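Local coordinates for protein maleylacetate reductase (Agrobacterium tumefaciens, PDB 3HL0) that probably catalyses the NADH-dependent reduction of maleylacetate to 3-oxoadipate in the breakdown of gamma-resorcylate, at residues 259-264 with 301-306. Numbering follows the deposited sequence.
Sequences HAVLLP and GAPSSL
Ala260 makes the first touch, methyl to methyl, its CB 4.4 Å from CB of Ala302; Leu171 of helix 163-180 also touches Ala260. Ala260 O is joined to Pro303 O by water 1, which donates a hydrogen to each. Val261, one residue on, buries more surface here than any other residue and sets its two methyls against successive parts of the loop. CG1, anti to the backbone N (chi1 174°), lies against the peptide between Ser305 and Leu306, 3.6 Å from Leu306 N. The same CG1 meets Leu306 CD2 at 3.7 Å. CG2 turns to the preceding part of the loop, 3.5 Å from Pro303 O and close to Pro303 CB. Water 2 donates to both Val261 O, 2.7 Å from its oxygen, and Ser304 O; no direct hydrogen bond crosses, so water mediates between pairs of carbonyls that could not bond each other. Leu262 reaches over with CD2 to Leu306 CD1 at 4.3 Å, and Ala346 of helix 336-348 touches both leucines. This is apolar, water-bridged packing of a helix against a loop within the all-helical C-terminal domain of the iron-containing alcohol dehydrogenase fold: the loop leaving helix 289-300 through a Schellman motif at Gly301 packs against helix 255-271.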
ATOM      1  N   HIS A 259      -9.218   0.144  10.481  1.00  8.98           N
ATOM      2  CA  HIS A 259     -10.651  -0.178  10.705  1.00  8.28           C
ATOM      3  C   HIS A 259     -10.853  -1.606  11.142  1.00  7.59           C
ATOM      4  O   HIS A 259     -11.566  -1.864  12.072  1.00  7.99           O
ATOM      5  CB  HIS A 259     -11.448   0.048   9.441  1.00  8.56           C
ATOM      6  CG  HIS A 259     -11.778   1.466   9.220  1.00  9.42           C
ATOM      7  ND1 HIS A 259     -12.969   2.024   9.624  1.00 11.26           N
ATOM      8  CD2 HIS A 259     -11.050   2.469   8.664  1.00 11.16           C
ATOM      9  CE1 HIS A 259     -12.953   3.319   9.345  1.00 13.00           C
ATOM     10  NE2 HIS A 259     -11.800   3.612   8.760  1.00 14.93           N
ATOM     11  N   ALA A 260     -10.151  -2.546  10.508  1.00  7.87           N
ATOM     12  CA  ALA A 260     -10.329  -3.933  10.869  1.00  7.52           C
ATOM     13  C   ALA A 260      -9.885  -4.226  12.290  1.00  8.52           C
ATOM     14  O   ALA A 260     -10.554  -4.936  13.023  1.00 10.04           O
ATOM     15  CB  ALA A 260      -9.520  -4.841   9.885  1.00  8.85           C
ATOM     16  N   VAL A 261      -8.742  -3.654  12.667  1.00  7.63           N
ATOM     17  CA  VAL A 261      -8.240  -3.870  14.025  1.00  8.52           C
ATOM     18  C   VAL A 261      -9.130  -3.262  15.120  1.00  8.29           C
ATOM     19  O   VAL A 261      -9.400  -3.911  16.151  1.00  8.68           O
ATOM     20  CB  VAL A 261      -6.802  -3.367  14.155  1.00  8.50           C
ATOM     21  CG1 VAL A 261      -6.331  -3.458  15.627  1.00  9.96           C
ATOM     22  CG2 VAL A 261      -5.896  -4.241  13.301  1.00 10.85           C
ATOM     23  N   LEU A 262      -9.563  -2.024  14.879  1.00  7.82           N
ATOM     24  CA  LEU A 262     -10.297  -1.283  15.931  1.00  7.70           C
ATOM     25  C   LEU A 262     -11.749  -1.733  16.051  1.00  7.77           C
ATOM     26  O   LEU A 262     -12.299  -1.613  17.141  1.00  8.25           O
ATOM     27  CB  LEU A 262     -10.236   0.237  15.682  1.00  8.18           C
ATOM     28  CG  LEU A 262      -8.856   0.857  16.026  1.00 11.24           C
ATOM     29  CD1 LEU A 262      -8.896   2.328  15.631  1.00 15.14           C
ATOM     30  CD2 LEU A 262      -8.548   0.701  17.468  1.00 12.61           C
ATOM     31  N   LEU A 263     -12.365  -2.149  14.939  1.00  7.21           N
ATOM     32  CA  LEU A 263     -13.862  -2.294  14.912  1.00  8.71           C
ATOM     33  C   LEU A 263     -14.437  -3.142  16.088  1.00  8.14           C
ATOM     34  O   LEU A 263     -15.409  -2.726  16.720  1.00  9.52           O
ATOM     35  CB  LEU A 263     -14.352  -2.789  13.552  1.00  8.59           C
ATOM     36  CG  LEU A 263     -15.890  -2.746  13.436  1.00 10.05           C
ATOM     37  CD1 LEU A 263     -16.494  -1.350  13.584  1.00 12.14           C
ATOM     38  CD2 LEU A 263     -16.233  -3.421  12.118  1.00 12.97           C
ATOM     39  N   PRO A 264     -13.821  -4.279  16.446  1.00  8.54           N
ATOM     40  CA  PRO A 264     -14.439  -5.056  17.547  1.00  8.39           C
ATOM     41  C   PRO A 264     -14.425  -4.282  18.884  1.00  8.76           C
ATOM     42  O   PRO A 264     -15.327  -4.456  19.683  1.00 10.18           O
ATOM     43  CB  PRO A 264     -13.549  -6.303  17.650  1.00  9.38           C
ATOM     44  CG  PRO A 264     -12.978  -6.463  16.240  1.00  7.82           C
ATOM     45  CD  PRO A 264     -12.734  -5.028  15.773  1.00  8.36           C
ATOM     46  N   GLY A 301      -9.004 -13.997   8.689  1.00 13.91           N
ATOM     47  CA  GLY A 301      -7.558 -13.799   8.793  1.00 13.60           C
ATOM     48  C   GLY A 301      -7.088 -12.346   8.769  1.00 14.30           C
ATOM     49  O   GLY A 301      -5.963 -12.049   8.377  1.00 15.46           O
ATOM     50  N   ALA A 302      -7.962 -11.421   9.168  1.00 12.95           N
ATOM     51  CA  ALA A 302      -7.592 -10.020   9.176  1.00 12.45           C
ATOM     52  C   ALA A 302      -6.647  -9.717  10.352  1.00 11.96           C
ATOM     53  O   ALA A 302      -6.644 -10.438  11.375  1.00 12.61           O
ATOM     54  CB  ALA A 302      -8.877  -9.156   9.327  1.00 11.78           C
ATOM     55  N   PRO A 303      -5.841  -8.672  10.225  1.00 13.16           N
ATOM     56  CA  PRO A 303      -5.022  -8.279  11.372  1.00 13.82           C
ATOM     57  C   PRO A 303      -5.880  -7.930  12.581  1.00 12.47           C
ATOM     58  O   PRO A 303      -6.992  -7.433  12.431  1.00 13.63           O
ATOM     59  CB  PRO A 303      -4.279  -7.037  10.880  1.00 13.03           C
ATOM     60  CG  PRO A 303      -5.137  -6.475   9.758  1.00 17.75           C
ATOM     61  CD  PRO A 303      -5.746  -7.720   9.108  1.00 13.36           C
ATOM     62  N   SER A 304      -5.363  -8.203  13.774  1.00 12.17           N
ATOM     63  CA  SER A 304      -6.159  -8.045  14.980  1.00 12.39           C
ATOM     64  C   SER A 304      -5.489  -7.185  16.026  1.00 11.69           C
ATOM     65  O   SER A 304      -6.097  -6.907  17.035  1.00 12.17           O
ATOM     66  CB  SER A 304      -6.473  -9.416  15.563  1.00 14.17           C
ATOM     67  OG  SER A 304      -5.232 -10.075  15.864  1.00 15.47           O
ATOM     68  N   SER A 305      -4.257  -6.739  15.803  1.00 10.53           N
ATOM     69  CA  SER A 305      -3.625  -5.873  16.830  1.00 10.27           C
ATOM     70  C   SER A 305      -3.026  -4.617  16.243  1.00  9.80           C
ATOM     71  O   SER A 305      -2.556  -4.576  15.090  1.00  9.89           O
ATOM     72  CB  SER A 305      -2.536  -6.635  17.618  1.00 12.15           C
ATOM     73  OG  SER A 305      -1.332  -6.630  16.881  1.00 14.27           O
ATOM     74  N   LEU A 306      -3.046  -3.552  17.039  1.00  8.55           N
ATOM     75  CA  LEU A 306      -2.433  -2.317  16.598  1.00  8.11           C
ATOM     76  C   LEU A 306      -0.909  -2.494  16.532  1.00  9.12           C
ATOM     77  O   LEU A 306      -0.258  -1.805  15.727  1.00  9.01           O
ATOM     78  CB  LEU A 306      -2.748  -1.107  17.511  1.00  8.29           C
ATOM     79  CG  LEU A 306      -4.230  -0.690  17.485  1.00  8.91           C
ATOM     80  CD1 LEU A 306      -4.407   0.457  18.540  1.00 10.85           C
ATOM     81  CD2 LEU A 306      -4.578  -0.177  16.052  1.00  9.07           C
TER
HETATM   82  O   HOH W   1      -9.652  -7.525  13.048  1.00 10.04           O
HETATM   83  O   HOH W   2      -8.864  -6.399  17.162  1.00  7.23           O